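Local coordinates for glucose-1-phosphate uridylyltransferase (Sphingomonas elodea, PDB 2UX8), which catalyses the transfer of a uridylyl group from UTP to alpha-D-glucose 1-phosphate, giving UDP-glucose and diphosphate, at the interface of chains A and B. Coordinates in Å, arbitrary orientation; residue numbers count along the deposited sequence, not the author numbering. Chains: chain A/B, Glucose-1-phosphate uridylyltransferase.

Contact 1 and contact 2 lie about 24 Å apart, measured between the centres of their C-alpha atoms, on one two-fold symmetric interface between chains A and B. Both use the loop after the short 3-10 helix 26-28, with Leu29 and Pro30 taken from chain A in contact 1 and from chain B in contact 2. Both also use the 3-10 helix 95-98 of the opposite chain. Each subunit thus lends its signature loop and receives that of its mate. The same loop probably links nucleotide binding to assembly in this four-copy enzyme, whose quaternary structure is novel among its relatives.

Contact 1: the interface of chains A and B. Residues chain A 28-31, 267; chain B 43-44, 97.
B:Asp44 pushes its backbone into the bend made by A:Phe28 to A:Ala31, and its carbonyl oxygen O takes a hydrogen bond of 2.7 Å from the backbone amide N of A:Ala31. The bond is bent, with 120° at the hydrogen, and the donor stands well off the carbonyl plane. This is the tight part of the contact. The methyl CB of A:Ala31 lies 3.9 Å from CA of B:Asp44, and the ring of A:Pro30, which follows a cis peptide bond, sets its CG 3.6 Å from the same carbonyl oxygen O of B:Asp44. B:Asp44 buries 79 Å² here, more than any other residue of the patch. A second apolar touch lies nearby, where A:Leu29 and B:Val97 meet at about a right angle, CB of the leucine 3.6 Å from the CG2 methyl of the valine.

The charged side is looser. With chi1 at 49°, the carboxylate of B:Asp44 is swung into the space between its own backbone N and carbonyl carbon and turns towards A:Lys267. The salt bridge from NZ of A:Lys267 to OD2 of B:Asp44 is long, 3.4 Å, and as a hydrogen bond it is weak. The extended lysine chain first passes over one face of the A:Phe28 ring, with its CG 3.9 Å above the plane and towards the rim, and the ring probably helps to steer the amino group towards B:Asp44. A methionine in place of A:Lys267 would probably leave the carboxylate of B:Asp44 without its cationic mate.

In the fold, the chain A loop directly follows the GXGTR signature stretch of nucleotidyltransferases. A:Lys267 begins helix 267-280, B:Asp44 joins strands 41-42 and 45-46, and B:Val97 belongs to the 3-10 helix 95-98.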
ATOM      1  N   PHE A  28      -2.115 -18.947  12.132  1.00 55.30           N
ATOM      2  CA  PHE A  28      -0.687 -18.785  11.875  1.00 53.24           C
ATOM      3  C   PHE A  28      -0.057 -17.524  12.466  1.00 51.83           C
ATOM      4  O   PHE A  28       1.019 -17.111  12.034  1.00 52.44           O
ATOM      5  CB  PHE A  28      -0.399 -18.827  10.374  1.00 36.68           C
ATOM      6  CG  PHE A  28       0.006 -20.183   9.871  1.00 35.92           C
ATOM      7  CD1 PHE A  28      -0.948 -21.143   9.570  1.00 33.60           C
ATOM      8  CD2 PHE A  28       1.354 -20.499   9.708  1.00 34.54           C
ATOM      9  CE1 PHE A  28      -0.566 -22.409   9.110  1.00 35.23           C
ATOM     10  CE2 PHE A  28       1.751 -21.757   9.252  1.00 33.16           C
ATOM     11  CZ  PHE A  28       0.790 -22.714   8.952  1.00 34.92           C
ATOM     12  N   LEU A  29      -0.727 -16.910  13.435  1.00 33.63           N
ATOM     13  CA  LEU A  29      -0.187 -15.713  14.056  1.00 31.63           C
ATOM     14  C   LEU A  29       1.112 -16.068  14.770  1.00 30.53           C
ATOM     15  O   LEU A  29       1.274 -17.181  15.227  1.00 31.72           O
ATOM     16  CB  LEU A  29      -1.224 -15.124  15.043  1.00 33.49           C
ATOM     17  CG  LEU A  29      -2.535 -14.676  14.380  1.00 32.62           C
ATOM     18  CD1 LEU A  29      -3.575 -14.354  15.412  1.00 32.09           C
ATOM     19  CD2 LEU A  29      -2.255 -13.465  13.497  1.00 33.24           C
ATOM     20  N   PRO A  30       2.061 -15.121  14.830  1.00 28.30           N
ATOM     21  CA  PRO A  30       1.938 -13.770  14.284  1.00 26.97           C
ATOM     22  C   PRO A  30       2.346 -13.586  12.832  1.00 26.37           C
ATOM     23  O   PRO A  30       2.323 -12.462  12.332  1.00 26.06           O
ATOM     24  CB  PRO A  30       2.791 -12.960  15.233  1.00 13.70           C
ATOM     25  CG  PRO A  30       3.958 -13.874  15.453  1.00 14.17           C
ATOM     26  CD  PRO A  30       3.284 -15.236  15.651  1.00 15.04           C
ATOM     27  N   ALA A  31       2.704 -14.678  12.170  1.00 26.57           N
ATOM     28  CA  ALA A  31       3.133 -14.630  10.773  1.00 26.57           C
ATOM     29  C   ALA A  31       2.095 -13.992   9.851  1.00 27.10           C
ATOM     30  O   ALA A  31       2.436 -13.233   8.941  1.00 27.19           O
ATOM     31  CB  ALA A  31       3.476 -16.061  10.272  1.00  4.32           C
ATOM     32  N   LYS A 267       0.012 -25.423  11.382  1.00 37.49           N
ATOM     33  CA  LYS A 267       1.468 -25.361  11.338  1.00 35.01           C
ATOM     34  C   LYS A 267       2.231 -26.667  11.081  1.00 34.93           C
ATOM     35  O   LYS A 267       3.208 -26.664  10.326  1.00 35.08           O
ATOM     36  CB  LYS A 267       1.988 -24.692  12.608  1.00 35.29           C
ATOM     37  CG  LYS A 267       1.402 -23.319  12.808  1.00 31.99           C
ATOM     38  CD  LYS A 267       1.704 -22.718  14.174  1.00 26.09           C
ATOM     39  CE  LYS A 267       0.809 -21.485  14.375  1.00 24.84           C
ATOM     40  NZ  LYS A 267       0.890 -20.763  15.689  1.00 24.42           N
TER
ATOM     41  N   VAL B  43       8.263 -20.272  11.205  1.00 31.36           N
ATOM     42  CA  VAL B  43       7.403 -21.399  11.574  1.00 32.61           C
ATOM     43  C   VAL B  43       6.116 -20.649  11.616  1.00 33.27           C
ATOM     44  O   VAL B  43       5.163 -20.929  10.907  1.00 33.90           O
ATOM     45  CB  VAL B  43       7.706 -21.995  12.974  1.00 31.02           C
ATOM     46  CG1 VAL B  43       6.534 -22.824  13.424  1.00 31.87           C
ATOM     47  CG2 VAL B  43       8.940 -22.890  12.927  1.00 31.41           C
ATOM     48  N   ASP B  44       6.128 -19.627  12.441  1.00 32.80           N
ATOM     49  CA  ASP B  44       4.966 -18.799  12.570  1.00 33.37           C
ATOM     50  C   ASP B  44       5.319 -17.350  12.791  1.00 33.31           C
ATOM     51  O   ASP B  44       4.448 -16.540  13.082  1.00 34.13           O
ATOM     52  CB  ASP B  44       4.051 -19.312  13.679  1.00 29.88           C
ATOM     53  CG  ASP B  44       4.784 -19.576  14.957  1.00 31.62           C
ATOM     54  OD1 ASP B  44       6.011 -19.464  14.953  1.00 37.80           O
ATOM     55  OD2 ASP B  44       4.141 -19.903  15.966  1.00 36.23           O
ATOM     56  N   VAL B  97      -0.774 -14.150  21.461  1.00 42.43           N
ATOM     57  CA  VAL B  97      -0.048 -14.647  20.307  1.00 41.25           C
ATOM     58  C   VAL B  97       0.650 -13.519  19.548  1.00 41.75           C
ATOM     59  O   VAL B  97       1.548 -13.760  18.739  1.00 41.47           O
ATOM     60  CB  VAL B  97      -1.009 -15.403  19.372  1.00 31.79           C
ATOM     61  CG1 VAL B  97      -1.948 -14.438  18.687  1.00 29.65           C
ATOM     62  CG2 VAL B  97      -0.238 -16.191  18.370  1.00 32.44           C
TER

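Contact 2: the interface of chains A and B. Residues chain A 77, 81, 84, 98, 101; chain B 29-30, 33.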
ATOM      1  N   HIS A  77       1.210  -9.938  -6.774  1.00 52.53           N
ATOM      2  CA  HIS A  77       1.918 -11.137  -7.159  1.00 51.44           C
ATOM      3  C   HIS A  77       1.579 -11.596  -8.575  1.00 52.01           C
ATOM      4  O   HIS A  77       2.439 -12.109  -9.299  1.00 52.46           O
ATOM      5  CB  HIS A  77       1.605 -12.261  -6.184  1.00 28.36           C
ATOM      6  CG  HIS A  77       2.320 -13.527  -6.506  1.00 24.11           C
ATOM      7  ND1 HIS A  77       3.645 -13.727  -6.188  1.00 21.24           N
ATOM      8  CD2 HIS A  77       1.922 -14.625  -7.191  1.00 20.36           C
ATOM      9  CE1 HIS A  77       4.034 -14.898  -6.664  1.00 20.59           C
ATOM     10  NE2 HIS A  77       3.008 -15.463  -7.276  1.00 18.26           N
ATOM     11  N   ALA A  81       5.867  -7.238 -11.996  1.00 46.75           N
ATOM     12  CA  ALA A  81       6.647  -6.639 -10.922  1.00 47.07           C
ATOM     13  C   ALA A  81       7.662  -5.791 -11.672  1.00 48.03           C
ATOM     14  O   ALA A  81       8.808  -6.190 -11.890  1.00 48.63           O
ATOM     15  CB  ALA A  81       7.345  -7.710 -10.108  1.00 59.89           C
ATOM     16  N   LEU A  84      11.347  -5.028 -10.244  1.00 27.85           N
ATOM     17  CA  LEU A  84      12.067  -6.276 -10.084  1.00 27.10           C
ATOM     18  C   LEU A  84      12.579  -6.807 -11.416  1.00 27.47           C
ATOM     19  O   LEU A  84      13.758  -7.115 -11.557  1.00 27.92           O
ATOM     20  CB  LEU A  84      11.156  -7.318  -9.436  1.00 32.06           C
ATOM     21  CG  LEU A  84      11.685  -8.754  -9.416  1.00 32.35           C
ATOM     22  CD1 LEU A  84      12.767  -8.879  -8.382  1.00 30.85           C
ATOM     23  CD2 LEU A  84      10.567  -9.716  -9.116  1.00 30.99           C
ATOM     24  N   LEU A  98       9.831 -16.592 -13.080  1.00 34.43           N
ATOM     25  CA  LEU A  98       8.509 -16.005 -12.902  1.00 34.13           C
ATOM     26  C   LEU A  98       7.454 -16.561 -13.835  1.00 35.52           C
ATOM     27  O   LEU A  98       6.323 -16.090 -13.842  1.00 35.26           O
ATOM     28  CB  LEU A  98       8.571 -14.496 -13.119  1.00 32.93           C
ATOM     29  CG  LEU A  98       9.529 -13.645 -12.296  1.00 30.51           C
ATOM     30  CD1 LEU A  98       9.398 -12.209 -12.734  1.00 28.55           C
ATOM     31  CD2 LEU A  98       9.208 -13.767 -10.814  1.00 30.71           C
ATOM     32  N   THR A 101       3.558 -16.835 -13.232  1.00 46.50           N
ATOM     33  CA  THR A 101       3.264 -15.819 -12.235  1.00 46.63           C
ATOM     34  C   THR A 101       2.225 -14.837 -12.727  1.00 47.04           C
ATOM     35  O   THR A 101       1.524 -14.203 -11.943  1.00 47.67           O
ATOM     36  CB  THR A 101       4.528 -15.034 -11.887  1.00 43.41           C
ATOM     37  OG1 THR A 101       5.426 -15.879 -11.164  1.00 43.15           O
ATOM     38  CG2 THR A 101       4.197 -13.835 -11.065  1.00 43.17           C
TER
ATOM     39  N   LEU B  29      12.691 -16.004  -5.459  1.00 59.86           N
ATOM     40  CA  LEU B  29      11.584 -15.870  -6.412  1.00 58.30           C
ATOM     41  C   LEU B  29      11.086 -17.271  -6.712  1.00 57.76           C
ATOM     42  O   LEU B  29      11.855 -18.220  -6.682  1.00 58.63           O
ATOM     43  CB  LEU B  29      12.042 -15.201  -7.705  1.00 44.38           C
ATOM     44  CG  LEU B  29      12.050 -13.671  -7.854  1.00 43.38           C
ATOM     45  CD1 LEU B  29      11.724 -12.974  -6.561  1.00 42.39           C
ATOM     46  CD2 LEU B  29      13.393 -13.237  -8.325  1.00 42.69           C
ATOM     47  N   PRO B  30       9.781 -17.412  -7.015  1.00 49.78           N
ATOM     48  CA  PRO B  30       8.811 -16.317  -7.085  1.00 48.73           C
ATOM     49  C   PRO B  30       8.197 -15.833  -5.785  1.00 48.64           C
ATOM     50  O   PRO B  30       7.505 -14.812  -5.773  1.00 49.40           O
ATOM     51  CB  PRO B  30       7.709 -16.880  -7.977  1.00 21.79           C
ATOM     52  CG  PRO B  30       7.992 -18.349  -8.141  1.00 22.71           C
ATOM     53  CD  PRO B  30       9.112 -18.706  -7.214  1.00 23.32           C
ATOM     54  N   LYS B  33       8.483 -12.082  -5.056  1.00 37.72           N
ATOM     55  CA  LYS B  33       8.305 -11.056  -6.060  1.00 38.78           C
ATOM     56  C   LYS B  33       7.335  -9.978  -5.665  1.00 39.30           C
ATOM     57  O   LYS B  33       7.270  -8.951  -6.314  1.00 40.98           O
ATOM     58  CB  LYS B  33       7.960 -11.630  -7.438  1.00 44.21           C
ATOM     59  CG  LYS B  33       6.561 -12.068  -7.643  1.00 42.88           C
ATOM     60  CD  LYS B  33       6.269 -12.262  -9.126  1.00 43.57           C
ATOM     61  CE  LYS B  33       5.542 -11.055  -9.713  1.00 42.27           C
ATOM     62  NZ  LYS B  33       4.969 -11.314 -11.070  1.00 40.39           N
TER
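Two residues that flank B:Lys33 across the interface are tied together by a hydrogen bond of 2.8 Å, from the hydroxyl OG1 of A:Thr101 to the backbone O of A:Leu98, the donor approaching from above the carbonyl plane. This bond helps to fix the rotation of the threonine, whose CG2 methyl is thereby turned towards the lysine. The two side chains reach for each other tip to tip, although the separation modelled between the methyl and the ammonium is too short to be trusted.

B:Lys33 is the central group, burying 84 Å² in a groove lined by residues from several chain A segments. Its aliphatic chain is packed along its length. CB lies 3.6 Å from the CD2 methyl of A:Leu84, the two side chains crossing nearly at right angles. Further out, CD is 3.7 Å from CD2 of A:Leu98, and CE is 3.8 Å from the CB methyl of A:Ala81. A bend at chi3, -99°, turns the outer part of the chain towards the end of helix 72-77. There NZ makes a weak hydrogen bond of 3.2 Å to the backbone carbonyl O of A:His77. Much of the grip on this lysine is therefore apolar, its polar tip being held lightly by a helix-end carbonyl.

The imidazole of A:His77 passes across the same lysine, with ND1 3.7 Å from its CG. One ring face is turned towards the methyl of A:Thr101. B:Lys33 and B:Pro30 belong to the signature loop of the nucleotidyltransferase fold, while A:Leu84 sits on helix 82-89 and A:Leu98 ends the 3-10 helix 95-98. The receiving surface is thus assembled from the consecutive short helices 72-77, 82-89 and 95-98 of the partner subunit and the loops that join or follow them. At the rim of the groove, CE1 of A:His77 points its ring edge at the carbonyl O of B:Pro30, which lies in the ring plane 3.6 Å away.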